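Local coordinates for protein glutaconate CoA-transferase subunit A (Acidaminococcus fermentans, PDB 1POI) that catalyses, as the large subunit of the enzyme, the transfer of the CoA moiety from acetyl-CoA to glutaconate or (R)-2-hydroxyglutarate in the hydroxyglutarate pathway of glutamate degradation, at residues 129-137 with 147-155; 171-179 with 197-206. All coordinates share one frame; numbering follows the deposited sequence.

Contact 1. Residues 129-137 with 147-155; sequences LTDEWGISK and PDDKFKYID
K150 and W133 form the tightly packed part of this contact, the lysine shank and the indole lying alongside and pointing opposite ways. CB of K150 sits over the centre of the W133 six-membered ring, 3.7 Å from its centroid, a CH-pi contact suited to an aliphatic shank. With CG anti to the backbone N (chi1 178°) and the chain extended beyond it, the lysine carries its ammonium past the indole to the end of helix 128-131. There NZ gives a hydrogen bond of 3.0 Å to E132 O, in the carbonyl plane, and a weak one to L129 O; E98, its salt-bridge partner, and D99 O also hold this buried charge. F151 leans obliquely against the indole, CE1 3.6 Å from W133 NE1, while CG2 of T130 lies over its face, displaced from its centre. The small, branched threonine brings a methyl to this ring and sets OG1 2.9 Å from Y153 OH; OG1 also hydrogen-bonds S127 O.

The solvent side is looser. The bent chain of K137 brings NZ 3.4 Å from D149 OD1, a salt bridge shared with K152 at longer range.

The contact joins the turn between helices 128-131 and 137-141 to the chain entering strand 152-156, an outermost strand, within this chain, of the antiparallel sheet. Strand 162-168 lies beside F151 and Y153, E98 of strand 96-99 touches W133, and R140 touches W133 and K150.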
loop_
_atom_site.group_PDB
_atom_site.type_symbol
_atom_site.label_atom_id
_atom_site.label_comp_id
_atom_site.label_asym_id
_atom_site.label_seq_id
_atom_site.Cartn_x
_atom_site.Cartn_y
_atom_site.Cartn_z
ATOM N N LEU A 129 17.111 29.729 -33.028
ATOM C CA LEU A 129 15.709 29.365 -32.814
ATOM C C LEU A 129 14.773 30.575 -32.969
ATOM O O LEU A 129 13.556 30.423 -32.940
ATOM C CB LEU A 129 15.532 28.696 -31.453
ATOM C CG LEU A 129 16.085 27.279 -31.434
ATOM C CD1 LEU A 129 16.638 26.933 -30.072
ATOM C CD2 LEU A 129 14.980 26.319 -31.829
ATOM N N THR A 130 15.352 31.778 -33.025
ATOM C CA THR A 130 14.584 32.993 -33.248
ATOM C C THR A 130 15.052 33.602 -34.570
ATOM O O THR A 130 14.298 34.296 -35.265
ATOM C CB THR A 130 14.736 34.051 -32.132
ATOM O OG1 THR A 130 16.119 34.405 -31.940
ATOM C CG2 THR A 130 14.071 33.585 -30.853
ATOM N N ASP A 131 16.301 33.344 -34.920
ATOM C CA ASP A 131 16.836 33.856 -36.163
ATOM C C ASP A 131 16.382 33.073 -37.389
ATOM O O ASP A 131 16.682 33.493 -38.498
ATOM C CB ASP A 131 18.367 33.869 -36.131
ATOM C CG ASP A 131 18.924 34.852 -35.130
ATOM O OD1 ASP A 131 18.280 35.077 -34.075
ATOM O OD2 ASP A 131 20.017 35.400 -35.401
ATOM N N GLU A 132 15.713 31.935 -37.208
ATOM C CA GLU A 132 15.264 31.119 -38.341
ATOM C C GLU A 132 13.865 30.533 -38.153
ATOM O O GLU A 132 13.597 29.880 -37.141
ATOM C CB GLU A 132 16.211 29.927 -38.580
ATOM C CG GLU A 132 17.652 30.240 -38.961
ATOM C CD GLU A 132 17.818 30.887 -40.340
ATOM O OE1 GLU A 132 17.308 30.353 -41.355
ATOM O OE2 GLU A 132 18.500 31.930 -40.413
ATOM N N TRP A 133 12.979 30.741 -39.131
ATOM C CA TRP A 133 11.634 30.157 -39.077
ATOM C C TRP A 133 11.642 28.926 -39.968
ATOM O O TRP A 133 12.149 28.953 -41.091
ATOM C CB TRP A 133 10.570 31.110 -39.601
ATOM C CG TRP A 133 10.277 32.264 -38.723
ATOM C CD1 TRP A 133 11.157 32.950 -37.941
ATOM C CD2 TRP A 133 9.014 32.928 -38.589
ATOM N NE1 TRP A 133 10.520 34.008 -37.334
ATOM C CE2 TRP A 133 9.203 34.016 -37.719
ATOM C CE3 TRP A 133 7.738 32.706 -39.130
ATOM C CZ2 TRP A 133 8.168 34.887 -37.377
ATOM C CZ3 TRP A 133 6.711 33.572 -38.792
ATOM C CH2 TRP A 133 6.932 34.644 -37.925
ATOM N N GLY A 134 11.086 27.845 -39.459
ATOM C CA GLY A 134 11.033 26.615 -40.229
ATOM C C GLY A 134 9.936 26.780 -41.252
ATOM O O GLY A 134 10.122 26.511 -42.430
ATOM N N ILE A 135 8.773 27.200 -40.767
ATOM C CA ILE A 135 7.608 27.461 -41.603
ATOM C C ILE A 135 7.558 28.977 -41.703
ATOM O O ILE A 135 7.444 29.666 -40.697
ATOM C CB ILE A 135 6.328 26.952 -40.937
ATOM C CG1 ILE A 135 6.614 25.592 -40.287
ATOM C CG2 ILE A 135 5.211 26.872 -41.982
ATOM C CD1 ILE A 135 5.440 24.940 -39.594
ATOM N N SER A 136 7.789 29.494 -42.897
ATOM C CA SER A 136 7.780 30.931 -43.117
ATOM C C SER A 136 6.391 31.567 -42.899
ATOM O O SER A 136 5.348 30.891 -42.938
ATOM C CB SER A 136 8.250 31.219 -44.533
ATOM O OG SER A 136 7.359 30.622 -45.467
ATOM N N LYS A 137 6.389 32.878 -42.681
ATOM C CA LYS A 137 5.148 33.611 -42.485
ATOM C C LYS A 137 4.300 33.373 -43.727
ATOM O O LYS A 137 3.103 33.131 -43.625
ATOM C CB LYS A 137 5.439 35.110 -42.269
ATOM C CG LYS A 137 4.276 36.054 -42.568
ATOM C CD LYS A 137 3.081 35.826 -41.671
ATOM C CE LYS A 137 3.328 36.438 -40.327
ATOM N NZ LYS A 137 3.595 37.886 -40.439
ATOM N N PRO A 147 -0.133 28.750 -36.637
ATOM C CA PRO A 147 -0.026 30.179 -36.333
ATOM C C PRO A 147 0.602 30.926 -37.487
ATOM O O PRO A 147 1.433 30.363 -38.198
ATOM C CB PRO A 147 0.895 30.187 -35.125
ATOM C CG PRO A 147 0.436 28.988 -34.398
ATOM C CD PRO A 147 0.302 27.950 -35.481
ATOM N N ASP A 148 0.207 32.184 -37.679
ATOM C CA ASP A 148 0.769 32.981 -38.758
ATOM C C ASP A 148 2.138 33.425 -38.351
ATOM O O ASP A 148 2.945 33.749 -39.195
ATOM C CB ASP A 148 -0.089 34.203 -39.082
ATOM C CG ASP A 148 -1.370 33.852 -39.834
ATOM O OD1 ASP A 148 -1.623 32.669 -40.173
ATOM O OD2 ASP A 148 -2.142 34.790 -40.083
ATOM N N ASP A 149 2.383 33.472 -37.046
ATOM C CA ASP A 149 3.692 33.867 -36.512
ATOM C C ASP A 149 4.292 32.820 -35.585
ATOM O O ASP A 149 3.596 32.281 -34.715
ATOM C CB ASP A 149 3.596 35.178 -35.747
ATOM C CG ASP A 149 3.349 36.344 -36.650
ATOM O OD1 ASP A 149 4.313 36.862 -37.260
ATOM O OD2 ASP A 149 2.178 36.745 -36.755
ATOM N N LYS A 150 5.558 32.491 -35.825
ATOM C CA LYS A 150 6.262 31.541 -34.986
ATOM C C LYS A 150 6.356 32.178 -33.577
ATOM O O LYS A 150 5.979 31.563 -32.576
ATOM C CB LYS A 150 7.660 31.281 -35.554
ATOM C CG LYS A 150 8.495 30.338 -34.711
ATOM C CD LYS A 150 9.873 30.131 -35.286
ATOM C CE LYS A 150 10.613 29.114 -34.439
ATOM N NZ LYS A 150 11.771 28.538 -35.129
ATOM N N PHE A 151 6.798 33.431 -33.517
ATOM C CA PHE A 151 6.909 34.145 -32.249
ATOM C C PHE A 151 6.855 35.650 -32.523
ATOM O O PHE A 151 6.808 36.079 -33.682
ATOM C CB PHE A 151 8.239 33.784 -31.550
ATOM C CG PHE A 151 9.450 34.443 -32.150
ATOM C CD1 PHE A 151 10.059 33.912 -33.273
ATOM C CD2 PHE A 151 9.938 35.624 -31.625
ATOM C CE1 PHE A 151 11.145 34.559 -33.877
ATOM C CE2 PHE A 151 11.020 36.284 -32.217
ATOM C CZ PHE A 151 11.622 35.756 -33.343
ATOM N N LYS A 152 6.905 36.445 -31.461
ATOM C CA LYS A 152 6.894 37.904 -31.580
ATOM C C LYS A 152 7.664 38.478 -30.397
ATOM O O LYS A 152 7.432 38.074 -29.260
ATOM C CB LYS A 152 5.451 38.408 -31.552
ATOM C CG LYS A 152 4.991 39.074 -32.825
ATOM C CD LYS A 152 3.484 38.944 -33.000
ATOM C CE LYS A 152 2.938 39.953 -34.006
ATOM N NZ LYS A 152 3.616 39.889 -35.343
ATOM N N TYR A 153 8.654 39.314 -30.667
ATOM C CA TYR A 153 9.426 39.936 -29.589
ATOM C C TYR A 153 8.586 41.059 -29.014
ATOM O O TYR A 153 8.113 41.926 -29.748
ATOM C CB TYR A 153 10.733 40.538 -30.109
ATOM C CG TYR A 153 11.844 39.550 -30.319
ATOM C CD1 TYR A 153 12.199 38.650 -29.317
ATOM C CD2 TYR A 153 12.561 39.532 -31.509
ATOM C CE1 TYR A 153 13.244 37.758 -29.499
ATOM C CE2 TYR A 153 13.606 38.644 -31.701
ATOM C CZ TYR A 153 13.944 37.759 -30.689
ATOM O OH TYR A 153 14.983 36.878 -30.870
ATOM N N ILE A 154 8.416 41.078 -27.704
ATOM C CA ILE A 154 7.605 42.118 -27.102
ATOM C C ILE A 154 8.335 42.665 -25.910
ATOM O O ILE A 154 9.169 41.980 -25.346
ATOM C CB ILE A 154 6.239 41.562 -26.648
ATOM C CG1 ILE A 154 6.420 40.550 -25.511
ATOM C CG2 ILE A 154 5.514 40.931 -27.836
ATOM C CD1 ILE A 154 5.124 40.162 -24.798
ATOM N N ASP A 155 8.039 43.906 -25.551
ATOM C CA ASP A 155 8.659 44.558 -24.402
ATOM C C ASP A 155 8.148 43.892 -23.124
ATOM O O ASP A 155 7.051 43.338 -23.093
ATOM C CB ASP A 155 8.260 46.043 -24.339
ATOM C CG ASP A 155 8.542 46.803 -25.633
ATOM O OD1 ASP A 155 7.867 46.517 -26.652
ATOM O OD2 ASP A 155 9.413 47.713 -25.629
#

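Contact 2. Residues 171-179 with 197-206; sequences QVDVAIIHA and DVDIAEAAKY
Strand 174-179 and helix 197-203 run nearly antiparallel, their axes 7.5 Å apart at closest and inclined at 148°, and after the helix Y206 pairs in parallel with V174. K205 N binds V172 O, Y206 N binds D173 O at 2.8 Å, and A175 N returns to Y206 O at 3.0 Å. Beside this pairing A175 and A204 meet through their CB atoms; two alanines let helix end and strand come close. V172 CG1 rests on A204 CB, 3.8 Å away. This is the return of a beta-alpha-beta crossover in the parallel, Rossmann-like sheet, placing strand 206-211 beside 174-179. Farther along, I177 and I200 pack head to tail, branched aliphatic chains suited to a buried interface. With CG1 of I177 between its backbone N and carbonyl carbon (chi1 73°), CG2 meets I200 CD1 at 3.8 Å and CD1 reaches A201. Three residues before I200, D197 sets its carboxylate against I177, OD2 3.5 Å from CB; OD2 also forms a salt bridge with R29, and OD1 accepts from G24 N. An alanine here would probably leave R29 and G24 N without these partners and open a gap beside I177. OD2 of D173 accepts from H19 N and forms a salt bridge with K145.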
loop_
_atom_site.group_PDB
_atom_site.type_symbol
_atom_site.label_atom_id
_atom_site.label_comp_id
_atom_site.label_asym_id
_atom_site.label_seq_id
_atom_site.Cartn_x
_atom_site.Cartn_y
_atom_site.Cartn_z
ATOM N N GLN A 171 -3.846 25.165 -29.973
ATOM C CA GLN A 171 -5.223 24.701 -29.794
ATOM C C GLN A 171 -5.288 23.253 -30.253
ATOM O O GLN A 171 -5.328 22.951 -31.440
ATOM C CB GLN A 171 -6.174 25.563 -30.610
ATOM C CG GLN A 171 -6.108 27.019 -30.207
ATOM C CD GLN A 171 -7.207 27.841 -30.831
ATOM O OE1 GLN A 171 -8.387 27.702 -30.475
ATOM N NE2 GLN A 171 -6.834 28.705 -31.771
ATOM N N VAL A 172 -5.315 22.358 -29.289
ATOM C CA VAL A 172 -5.287 20.949 -29.559
ATOM C C VAL A 172 -6.674 20.332 -29.707
ATOM O O VAL A 172 -7.472 20.334 -28.768
ATOM C CB VAL A 172 -4.458 20.245 -28.442
ATOM C CG1 VAL A 172 -4.287 18.763 -28.746
ATOM C CG2 VAL A 172 -3.090 20.944 -28.290
ATOM N N ASP A 173 -6.936 19.745 -30.871
ATOM C CA ASP A 173 -8.223 19.136 -31.133
ATOM C C ASP A 173 -8.375 17.833 -30.393
ATOM O O ASP A 173 -9.372 17.640 -29.704
ATOM C CB ASP A 173 -8.422 18.919 -32.631
ATOM C CG ASP A 173 -8.447 20.211 -33.405
ATOM O OD1 ASP A 173 -9.127 21.161 -32.946
ATOM O OD2 ASP A 173 -7.796 20.287 -34.467
ATOM N N VAL A 174 -7.422 16.917 -30.593
ATOM C CA VAL A 174 -7.433 15.604 -29.920
ATOM C C VAL A 174 -6.120 15.354 -29.158
ATOM O O VAL A 174 -5.012 15.714 -29.614
ATOM C CB VAL A 174 -7.575 14.418 -30.897
ATOM C CG1 VAL A 174 -8.218 13.236 -30.201
ATOM C CG2 VAL A 174 -8.352 14.801 -32.109
ATOM N N ALA A 175 -6.259 14.732 -27.998
ATOM C CA ALA A 175 -5.118 14.373 -27.176
ATOM C C ALA A 175 -5.218 12.866 -26.985
ATOM O O ALA A 175 -6.318 12.343 -26.687
ATOM C CB ALA A 175 -5.193 15.055 -25.865
ATOM N N ILE A 176 -4.115 12.156 -27.242
ATOM C CA ILE A 176 -4.101 10.699 -27.066
ATOM C C ILE A 176 -2.990 10.341 -26.098
ATOM O O ILE A 176 -1.823 10.695 -26.333
ATOM C CB ILE A 176 -3.920 9.953 -28.407
ATOM C CG1 ILE A 176 -5.088 10.307 -29.352
ATOM C CG2 ILE A 176 -3.901 8.447 -28.165
ATOM C CD1 ILE A 176 -4.823 10.093 -30.815
ATOM N N ILE A 177 -3.370 9.725 -24.973
ATOM C CA ILE A 177 -2.418 9.315 -23.931
ATOM C C ILE A 177 -2.636 7.862 -23.430
ATOM O O ILE A 177 -3.758 7.323 -23.471
ATOM C CB ILE A 177 -2.437 10.297 -22.700
ATOM C CG1 ILE A 177 -3.703 10.106 -21.871
ATOM C CG2 ILE A 177 -2.298 11.744 -23.143
ATOM C CD1 ILE A 177 -3.838 11.143 -20.780
ATOM N N HIS A 178 -1.565 7.232 -22.951
ATOM C CA HIS A 178 -1.671 5.864 -22.458
ATOM C C HIS A 178 -1.453 5.790 -20.940
ATOM O O HIS A 178 -0.438 6.249 -20.433
ATOM C CB HIS A 178 -0.663 4.963 -23.175
ATOM C CG HIS A 178 -0.843 3.519 -22.857
ATOM N ND1 HIS A 178 -1.924 2.799 -23.309
ATOM C CD2 HIS A 178 -0.182 2.707 -22.006
ATOM C CE1 HIS A 178 -1.934 1.611 -22.736
ATOM N NE2 HIS A 178 -0.886 1.531 -21.939
ATOM N N ALA A 179 -2.372 5.177 -20.217
ATOM C CA ALA A 179 -2.236 5.114 -18.776
ATOM C C ALA A 179 -2.417 3.697 -18.247
ATOM O O ALA A 179 -2.931 2.828 -18.960
ATOM C CB ALA A 179 -3.246 6.033 -18.158
ATOM N N ASP A 197 1.243 14.574 -20.489
ATOM C CA ASP A 197 -0.045 13.914 -20.493
ATOM C C ASP A 197 -1.263 14.564 -19.879
ATOM O O ASP A 197 -2.326 14.506 -20.490
ATOM C CB ASP A 197 0.101 12.479 -20.018
ATOM C CG ASP A 197 0.907 11.657 -20.969
ATOM O OD1 ASP A 197 1.802 12.216 -21.640
ATOM O OD2 ASP A 197 0.662 10.445 -21.044
ATOM N N VAL A 198 -1.137 15.164 -18.691
ATOM C CA VAL A 198 -2.292 15.801 -18.035
ATOM C C VAL A 198 -2.667 17.155 -18.686
ATOM O O VAL A 198 -3.848 17.493 -18.834
ATOM C CB VAL A 198 -2.053 15.928 -16.514
ATOM C CG1 VAL A 198 -3.261 16.531 -15.817
ATOM C CG2 VAL A 198 -1.798 14.552 -15.920
ATOM N N ASP A 199 -1.645 17.897 -19.106
ATOM C CA ASP A 199 -1.816 19.173 -19.780
ATOM C C ASP A 199 -2.638 18.969 -21.061
ATOM O O ASP A 199 -3.689 19.568 -21.234
ATOM C CB ASP A 199 -0.459 19.748 -20.188
ATOM C CG ASP A 199 0.244 20.500 -19.068
ATOM O OD1 ASP A 199 -0.359 20.805 -18.006
ATOM O OD2 ASP A 199 1.430 20.822 -19.282
ATOM N N ILE A 200 -2.154 18.126 -21.962
ATOM C CA ILE A 200 -2.855 17.880 -23.220
ATOM C C ILE A 200 -4.248 17.235 -23.093
ATOM O O ILE A 200 -5.028 17.273 -24.050
ATOM C CB ILE A 200 -1.959 17.120 -24.241
ATOM C CG1 ILE A 200 -1.678 15.673 -23.789
ATOM C CG2 ILE A 200 -0.655 17.837 -24.360
ATOM C CD1 ILE A 200 -0.903 14.823 -24.798
ATOM N N ALA A 201 -4.569 16.650 -21.936
ATOM C CA ALA A 201 -5.914 16.058 -21.730
ATOM C C ALA A 201 -6.843 17.132 -21.141
ATOM O O ALA A 201 -8.033 16.888 -20.945
ATOM C CB ALA A 201 -5.863 14.866 -20.775
ATOM N N GLU A 202 -6.252 18.244 -20.710
ATOM C CA GLU A 202 -7.005 19.348 -20.169
ATOM C C GLU A 202 -7.241 20.319 -21.327
ATOM O O GLU A 202 -8.351 20.842 -21.488
ATOM C CB GLU A 202 -6.247 20.043 -19.027
ATOM C CG GLU A 202 -6.981 21.268 -18.481
ATOM C CD GLU A 202 -6.580 21.674 -17.060
ATOM O OE1 GLU A 202 -5.374 21.852 -16.788
ATOM O OE2 GLU A 202 -7.483 21.846 -16.215
ATOM N N ALA A 203 -6.197 20.536 -22.129
ATOM C CA ALA A 203 -6.250 21.426 -23.278
ATOM C C ALA A 203 -7.119 20.914 -24.410
ATOM O O ALA A 203 -8.099 21.552 -24.768
ATOM C CB ALA A 203 -4.867 21.709 -23.796
ATOM N N ALA A 204 -6.772 19.758 -24.969
ATOM C CA ALA A 204 -7.509 19.176 -26.094
ATOM C C ALA A 204 -9.003 19.212 -25.948
ATOM O O ALA A 204 -9.522 19.045 -24.860
ATOM C CB ALA A 204 -7.074 17.746 -26.336
ATOM N N LYS A 205 -9.680 19.453 -27.067
ATOM C CA LYS A 205 -11.124 19.494 -27.100
ATOM C C LYS A 205 -11.661 18.112 -26.865
ATOM O O LYS A 205 -12.659 17.950 -26.171
ATOM C CB LYS A 205 -11.627 20.017 -28.442
ATOM C CG LYS A 205 -13.156 19.978 -28.554
ATOM C CD LYS A 205 -13.659 20.626 -29.822
ATOM C CE LYS A 205 -15.106 20.239 -30.106
ATOM N NZ LYS A 205 -16.000 20.487 -28.939
ATOM N N TYR A 206 -11.038 17.132 -27.511
ATOM C CA TYR A 206 -11.408 15.721 -27.373
ATOM C C TYR A 206 -10.211 14.958 -26.813
ATOM O O TYR A 206 -9.073 15.212 -27.241
ATOM C CB TYR A 206 -11.781 15.117 -28.728
ATOM C CG TYR A 206 -13.049 15.678 -29.303
ATOM C CD1 TYR A 206 -14.289 15.298 -28.794
ATOM C CD2 TYR A 206 -13.011 16.642 -30.320
ATOM C CE1 TYR A 206 -15.460 15.868 -29.270
ATOM C CE2 TYR A 206 -14.172 17.217 -30.808
ATOM C CZ TYR A 206 -15.396 16.833 -30.276
ATOM O OH TYR A 206 -16.559 17.437 -30.717
#

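From the N terminus, the chain first lays down strands 19-22, 46-49, 66-71 and 96-99 of the parallel sheet, then reaches contact 1. Nine residues lie between its segments, so it closes a short loop that includes helix 137-141, joining the turn between helices 128-131 and 137-141 to strand 152-156. Strand 162-168 follows, and the chain re-enters the parallel sheet at 174-179, where contact 2 opens; after seventeen intervening residues, helix 197-203 and the start of strand 206-211 close it, both tied to strand 174-179. The loops thus lie in series, neither nesting nor crossing. The centres of contact 1 and contact 2 are about 25 Å apart, and the two contacts do not touch.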